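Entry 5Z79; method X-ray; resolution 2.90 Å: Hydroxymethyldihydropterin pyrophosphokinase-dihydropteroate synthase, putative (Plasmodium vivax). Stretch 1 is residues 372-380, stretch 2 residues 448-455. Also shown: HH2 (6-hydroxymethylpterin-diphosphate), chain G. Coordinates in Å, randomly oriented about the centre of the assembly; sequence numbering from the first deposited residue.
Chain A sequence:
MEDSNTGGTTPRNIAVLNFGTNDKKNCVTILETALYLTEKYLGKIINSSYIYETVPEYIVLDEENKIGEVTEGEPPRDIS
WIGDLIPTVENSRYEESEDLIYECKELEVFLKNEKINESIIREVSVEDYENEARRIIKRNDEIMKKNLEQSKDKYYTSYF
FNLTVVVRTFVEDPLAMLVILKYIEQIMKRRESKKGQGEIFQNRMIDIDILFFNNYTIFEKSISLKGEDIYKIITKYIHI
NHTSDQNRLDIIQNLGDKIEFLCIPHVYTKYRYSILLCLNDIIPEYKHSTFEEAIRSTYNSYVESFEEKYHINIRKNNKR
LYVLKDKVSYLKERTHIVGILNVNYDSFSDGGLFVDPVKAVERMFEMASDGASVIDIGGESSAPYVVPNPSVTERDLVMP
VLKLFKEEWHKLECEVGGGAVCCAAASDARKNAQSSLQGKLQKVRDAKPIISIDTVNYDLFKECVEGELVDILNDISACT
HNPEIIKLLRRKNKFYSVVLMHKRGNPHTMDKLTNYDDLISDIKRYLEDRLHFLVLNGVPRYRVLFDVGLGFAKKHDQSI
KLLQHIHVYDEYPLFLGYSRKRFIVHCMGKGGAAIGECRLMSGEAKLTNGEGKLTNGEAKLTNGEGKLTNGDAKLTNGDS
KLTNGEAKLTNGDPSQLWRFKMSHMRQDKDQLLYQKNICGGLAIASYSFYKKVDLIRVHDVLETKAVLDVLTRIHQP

Stretch 1 (372-380) ASVIDIGGE
Stretch 2 448-455: KPIISIDT

Two parallel strands, Val374-Gly378 and Ile450-Asp454, lie side by side with axes 4.6 Å apart at closest approach and N-to-C directions 27° apart. Val374 pairs with Ile450, Ile375 with Ile451, Asp376 with Ser452 and Ile377 with Ile453; CA-CA separations alternate between 4.6 and 5.1 Å. Phi/psi values are extended, from -124/148 at Val374 to -85/132 at Ile377, and from -66/147 at Ile450 to -119/126 at Ile453.

The backbone ladder follows the parallel pattern, in which alternate residues bond on both sides of their partners. Ile450 N donates to Ser373 O (3.2 Å), Ile375 N to Ile450 O (3.1 Å), Ser452 N to Ile375 O (2.7 Å, nearly straight at 172°), Ile377 N to Ser452 O (3.0 Å) and Asp454 N to Ile377 O (3.0 Å). Two carbonyls also receive CA-H contacts, Val374 CA to Ile450 O at 3.5 Å and Asp376 CA to Ser452 O at 3.3 Å.

Val374, Asp376, Ile450, Ser452 and Asp454 share one face of the sheet. Val374 is t (chi1 -161°), which sets CG1 3.5 Å from CG2 of Ile450 (chi1 m, chi2 t) and 3.9 Å from Ser452 CB. Farther along, this face becomes polar. Asp376 is t (-166°, chi2 70°) and Ser452 is t (164°); together these rotamers bring the side-chain ends together, and Ser452 OG donates to Asp376 OD1 at 2.7 Å. The other carboxylate oxygen, Asp376 OD2, lies 3.3 Å from Asp454 CB and 3.7 Å from Asp454 OD2, a close approach of like charges. Both Asp376 oxygens have hydrogen bonds elsewhere in the structure. Asp454 is t (171°) with chi2 at 4°, and its OD2 comes within 3.0 Å of N4 of the pterin diphosphate HH2. Beside it, Gly378 has no side chain; an ideal CB there would lie 3.6 Å from Asp454 OD2.

The face bearing Ile375, Ile377, Ile451 and Ile453 is aliphatic. Ile375 (m, t) extends CD1 to 3.7 Å from CG of Pro449, whose ring is C-gamma endo and whose CA-to-CB bond points toward the first stretch. Ile377 (m, chi2 p at 82°) turns CD1 back to 3.9 Å from CG2 of Ile451 (m, m), while its CG2 lies 4.4 Å from CD1 of Ile453, a looser contact. Ile453 is t at chi1, with chi2 between wells at 93°. Altogether the two stretches bury 597 Å², both sides summed.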

ATOM      1  N   ALA A 372     -14.630  -9.787  13.159  1.00 35.10           N
ATOM      2  CA  ALA A 372     -15.544  -8.641  12.821  1.00 33.87           C
ATOM      3  C   ALA A 372     -15.862  -7.806  14.028  1.00 33.43           C
ATOM      4  O   ALA A 372     -16.354  -8.348  15.013  1.00 33.97           O
ATOM      5  CB  ALA A 372     -16.843  -9.112  12.184  1.00 33.80           C
ATOM      6  N   SER A 373     -15.580  -6.500  13.935  1.00 32.56           N
ATOM      7  CA  SER A 373     -15.890  -5.534  15.019  1.00 32.08           C
ATOM      8  C   SER A 373     -17.330  -5.174  15.019  1.00 31.51           C
ATOM      9  O   SER A 373     -17.882  -5.021  16.065  1.00 31.56           O
ATOM     10  CB  SER A 373     -15.075  -4.244  14.928  1.00 31.48           C
ATOM     11  OG  SER A 373     -13.721  -4.470  15.280  1.00 32.16           O
ATOM     12  N   VAL A 374     -17.922  -5.059  13.840  1.00 31.08           N
ATOM     13  CA  VAL A 374     -19.344  -4.851  13.692  1.00 30.74           C
ATOM     14  C   VAL A 374     -19.946  -5.945  12.810  1.00 31.25           C
ATOM     15  O   VAL A 374     -19.299  -6.426  11.877  1.00 31.49           O
ATOM     16  CB  VAL A 374     -19.676  -3.475  13.040  1.00 29.80           C
ATOM     17  CG1 VAL A 374     -21.112  -3.075  13.313  1.00 29.55           C
ATOM     18  CG2 VAL A 374     -18.731  -2.394  13.542  1.00 29.38           C
ATOM     19  N   ILE A 375     -21.203  -6.290  13.104  1.00 31.49           N
ATOM     20  CA  ILE A 375     -22.040  -7.187  12.311  1.00 32.01           C
ATOM     21  C   ILE A 375     -23.210  -6.381  11.708  1.00 31.47           C
ATOM     22  O   ILE A 375     -23.873  -5.615  12.409  1.00 31.13           O
ATOM     23  CB  ILE A 375     -22.610  -8.297  13.206  1.00 33.00           C
ATOM     24  CG1 ILE A 375     -21.491  -9.029  13.946  1.00 33.66           C
ATOM     25  CG2 ILE A 375     -23.438  -9.263  12.389  1.00 33.68           C
ATOM     26  CD1 ILE A 375     -21.974 -10.113  14.882  1.00 34.79           C
ATOM     27  N   ASP A 376     -23.470  -6.570  10.415  1.00 31.52           N
ATOM     28  CA  ASP A 376     -24.533  -5.844   9.682  1.00 31.19           C
ATOM     29  C   ASP A 376     -25.630  -6.790   9.196  1.00 32.01           C
ATOM     30  O   ASP A 376     -25.450  -7.481   8.186  1.00 32.43           O
ATOM     31  CB  ASP A 376     -23.928  -5.131   8.470  1.00 30.66           C
ATOM     32  CG  ASP A 376     -24.862  -4.088   7.849  1.00 30.27           C
ATOM     33  OD1 ASP A 376     -25.117  -3.012   8.476  1.00 29.73           O
ATOM     34  OD2 ASP A 376     -25.296  -4.341   6.700  1.00 30.59           O
ATOM     35  N   ILE A 377     -26.756  -6.789   9.918  1.00 32.32           N
ATOM     36  CA  ILE A 377     -27.897  -7.638   9.613  1.00 33.25           C
ATOM     37  C   ILE A 377     -28.743  -6.961   8.588  1.00 33.10           C
ATOM     38  O   ILE A 377     -29.082  -5.801   8.775  1.00 32.49           O
ATOM     39  CB  ILE A 377     -28.797  -7.855  10.844  1.00 33.80           C
ATOM     40  CG1 ILE A 377     -28.227  -8.953  11.747  1.00 34.49           C
ATOM     41  CG2 ILE A 377     -30.172  -8.357  10.424  1.00 34.71           C
ATOM     42  CD1 ILE A 377     -27.139  -8.521  12.699  1.00 33.93           C
ATOM     43  N   GLY A 378     -29.132  -7.689   7.546  1.00 33.78           N
ATOM     44  CA  GLY A 378     -29.957  -7.120   6.494  1.00 33.84           C
ATOM     45  C   GLY A 378     -31.135  -7.979   6.151  1.00 35.02           C
ATOM     46  O   GLY A 378     -30.936  -9.113   5.749  1.00 35.74           O
ATOM     47  N   GLY A 379     -32.355  -7.423   6.284  1.00 35.30           N
ATOM     48  CA  GLY A 379     -33.626  -8.155   6.010  1.00 36.60           C
ATOM     49  C   GLY A 379     -34.093  -8.205   4.558  1.00 37.15           C
ATOM     50  O   GLY A 379     -34.779  -9.112   4.152  1.00 38.31           O
ATOM     51  N   GLU A 380     -33.731  -7.214   3.768  1.00 36.41           N
ATOM     52  CA  GLU A 380     -34.157  -7.147   2.380  1.00 36.97           C
ATOM     53  C   GLU A 380     -32.932  -6.906   1.536  1.00 36.26           C
ATOM     54  O   GLU A 380     -31.993  -6.260   1.986  1.00 35.20           O
ATOM     55  CB  GLU A 380     -35.139  -5.983   2.211  1.00 37.03           C
ATOM     56  CG  GLU A 380     -35.887  -5.975   0.889  1.00 37.99           C
ATOM     57  CD  GLU A 380     -37.149  -5.106   0.936  1.00 38.53           C
ATOM     58  OE1 GLU A 380     -38.256  -5.634   1.269  1.00 39.64           O
ATOM     59  OE2 GLU A 380     -37.031  -3.893   0.624  1.00 37.94           O
ATOM     60  N   LYS A 448     -18.340  -8.141  23.094  1.00 36.67           N
ATOM     61  CA  LYS A 448     -19.583  -8.188  22.323  1.00 36.13           C
ATOM     62  C   LYS A 448     -19.484  -7.351  21.089  1.00 34.84           C
ATOM     63  O   LYS A 448     -19.121  -6.197  21.196  1.00 34.03           O
ATOM     64  CB  LYS A 448     -20.735  -7.645  23.176  1.00 36.01           C
ATOM     65  CG  LYS A 448     -22.162  -7.787  22.613  1.00 35.80           C
ATOM     66  CD  LYS A 448     -23.117  -6.755  23.230  1.00 35.28           C
ATOM     67  CE  LYS A 448     -23.116  -6.847  24.763  1.00 36.18           C
ATOM     68  NZ  LYS A 448     -24.107  -6.012  25.500  1.00 35.98           N
ATOM     69  N   PRO A 449     -19.829  -7.917  19.926  1.00 34.76           N
ATOM     70  CA  PRO A 449     -19.813  -7.169  18.687  1.00 33.67           C
ATOM     71  C   PRO A 449     -20.856  -6.045  18.611  1.00 32.73           C
ATOM     72  O   PRO A 449     -21.959  -6.177  19.116  1.00 33.00           O
ATOM     73  CB  PRO A 449     -20.103  -8.241  17.631  1.00 34.12           C
ATOM     74  CG  PRO A 449     -20.799  -9.312  18.350  1.00 35.23           C
ATOM     75  CD  PRO A 449     -20.162  -9.326  19.692  1.00 35.82           C
ATOM     76  N   ILE A 450     -20.490  -4.938  17.985  1.00 31.76           N
ATOM     77  CA  ILE A 450     -21.436  -3.868  17.673  1.00 30.93           C
ATOM     78  C   ILE A 450     -22.446  -4.432  16.656  1.00 31.03           C
ATOM     79  O   ILE A 450     -22.084  -5.285  15.848  1.00 31.38           O
ATOM     80  CB  ILE A 450     -20.675  -2.651  17.121  1.00 30.06           C
ATOM     81  CG1 ILE A 450     -19.883  -2.017  18.241  1.00 30.06           C
ATOM     82  CG2 ILE A 450     -21.576  -1.612  16.500  1.00 29.31           C
ATOM     83  CD1 ILE A 450     -18.789  -1.123  17.715  1.00 29.55           C
ATOM     84  N   ILE A 451     -23.706  -3.992  16.704  1.00 30.85           N
ATOM     85  CA  ILE A 451     -24.707  -4.481  15.757  1.00 31.08           C
ATOM     86  C   ILE A 451     -25.240  -3.361  14.894  1.00 30.31           C
ATOM     87  O   ILE A 451     -25.817  -2.424  15.398  1.00 29.97           O
ATOM     88  CB  ILE A 451     -25.925  -5.058  16.471  1.00 31.85           C
ATOM     89  CG1 ILE A 451     -25.517  -6.049  17.546  1.00 32.75           C
ATOM     90  CG2 ILE A 451     -26.835  -5.709  15.440  1.00 32.28           C
ATOM     91  CD1 ILE A 451     -24.884  -7.314  17.012  1.00 33.43           C
ATOM     92  N   SER A 452     -25.083  -3.470  13.588  1.00 30.15           N
ATOM     93  CA  SER A 452     -25.619  -2.466  12.665  1.00 29.60           C
ATOM     94  C   SER A 452     -26.781  -3.098  11.936  1.00 30.18           C
ATOM     95  O   SER A 452     -26.711  -4.269  11.593  1.00 30.80           O
ATOM     96  CB  SER A 452     -24.528  -2.010  11.672  1.00 29.10           C
ATOM     97  OG  SER A 452     -25.056  -1.330  10.536  1.00 28.85           O
ATOM     98  N   ILE A 453     -27.837  -2.337  11.696  1.00 30.07           N
ATOM     99  CA  ILE A 453     -29.005  -2.867  11.006  1.00 30.75           C
ATOM    100  C   ILE A 453     -29.216  -2.095   9.719  1.00 30.45           C
ATOM    101  O   ILE A 453     -29.317  -0.864   9.699  1.00 29.93           O
ATOM    102  CB  ILE A 453     -30.262  -2.866  11.887  1.00 31.29           C
ATOM    103  CG1 ILE A 453     -31.533  -3.002  11.053  1.00 31.95           C
ATOM    104  CG2 ILE A 453     -30.344  -1.591  12.714  1.00 30.70           C
ATOM    105  CD1 ILE A 453     -31.988  -4.415  10.886  1.00 32.99           C
ATOM    106  N   ASP A 454     -29.280  -2.860   8.637  1.00 30.92           N
ATOM    107  CA  ASP A 454     -29.304  -2.334   7.287  1.00 30.80           C
ATOM    108  C   ASP A 454     -30.756  -2.269   6.775  1.00 31.50           C
ATOM    109  O   ASP A 454     -31.309  -3.265   6.311  1.00 32.32           O
ATOM    110  CB  ASP A 454     -28.435  -3.253   6.424  1.00 31.01           C
ATOM    111  CG  ASP A 454     -28.536  -2.938   4.921  1.00 31.15           C
ATOM    112  OD1 ASP A 454     -29.253  -1.920   4.580  1.00 31.06           O
ATOM    113  OD2 ASP A 454     -27.906  -3.718   4.113  1.00 31.45           O
ATOM    114  N   THR A 455     -31.370  -1.087   6.885  1.00 31.27           N
ATOM    115  CA  THR A 455     -32.787  -0.906   6.561  1.00 32.03           C
ATOM    116  C   THR A 455     -33.064   0.547   6.396  1.00 31.67           C
ATOM    117  O   THR A 455     -32.332   1.350   6.936  1.00 30.86           O
ATOM    118  CB  THR A 455     -33.710  -1.436   7.686  1.00 32.63           C
ATOM    119  OG1 THR A 455     -35.100  -1.298   7.307  1.00 33.55           O
ATOM    120  CG2 THR A 455     -33.452  -0.701   8.997  1.00 31.99           C
TER
HETATM  121  N1  HH2 G1101     -24.066  -2.982   0.010  1.00 25.00           N
HETATM  122  C2  HH2 G1101     -25.005  -3.939   0.211  1.00 30.50           C
HETATM  123  C3  HH2 G1101     -25.803  -3.925   1.351  1.00 25.16           C
HETATM  124  N4  HH2 G1101     -25.669  -2.978   2.290  1.00 25.33           N
HETATM  125  N5  HH2 G1101     -24.592  -1.044   3.068  1.00 22.05           N
HETATM  126  C6  HH2 G1101     -23.662  -0.075   2.890  1.00 26.68           C
HETATM  127  N6  HH2 G1101     -23.534   0.890   3.838  1.00 29.26           N
HETATM  128  N7  HH2 G1101     -22.858  -0.023   1.808  1.00 27.09           N
HETATM  129  C8  HH2 G1101     -22.904  -0.926   0.817  1.00 28.00           C
HETATM  130  O8  HH2 G1101     -22.122  -0.838  -0.166  1.00 27.72           O
HETATM  131  C9  HH2 G1101     -23.904  -2.015   0.933  1.00 24.77           C
HETATM  132  C10 HH2 G1101     -24.753  -2.008   2.143  1.00 24.07           C
HETATM  133  C11 HH2 G1101     -25.178  -5.071  -0.781  1.00 42.25           C
HETATM  134  O4  HH2 G1101     -24.449  -6.247  -0.314  1.00 53.94           O
HETATM  135  P1  HH2 G1101     -25.112  -7.626   0.255  1.00 33.59           P
HETATM  136  O1P HH2 G1101     -24.181  -8.790   0.119  1.00 30.42           O
HETATM  137  O2P HH2 G1101     -25.810  -7.415   1.594  1.00 56.15           O
HETATM  138  O3P HH2 G1101     -26.231  -7.862  -0.884  1.00 51.09           O
HETATM  139  P2  HH2 G1101     -27.829  -7.706  -0.658  1.00 48.57           P
HETATM  140  O4P HH2 G1101     -28.150  -8.261   0.730  1.00 32.64           O
HETATM  141  O5P HH2 G1101     -28.328  -8.471  -1.869  1.00 27.86           O
HETATM  142  O6P HH2 G1101     -28.089  -6.219  -0.721  1.00 46.81           O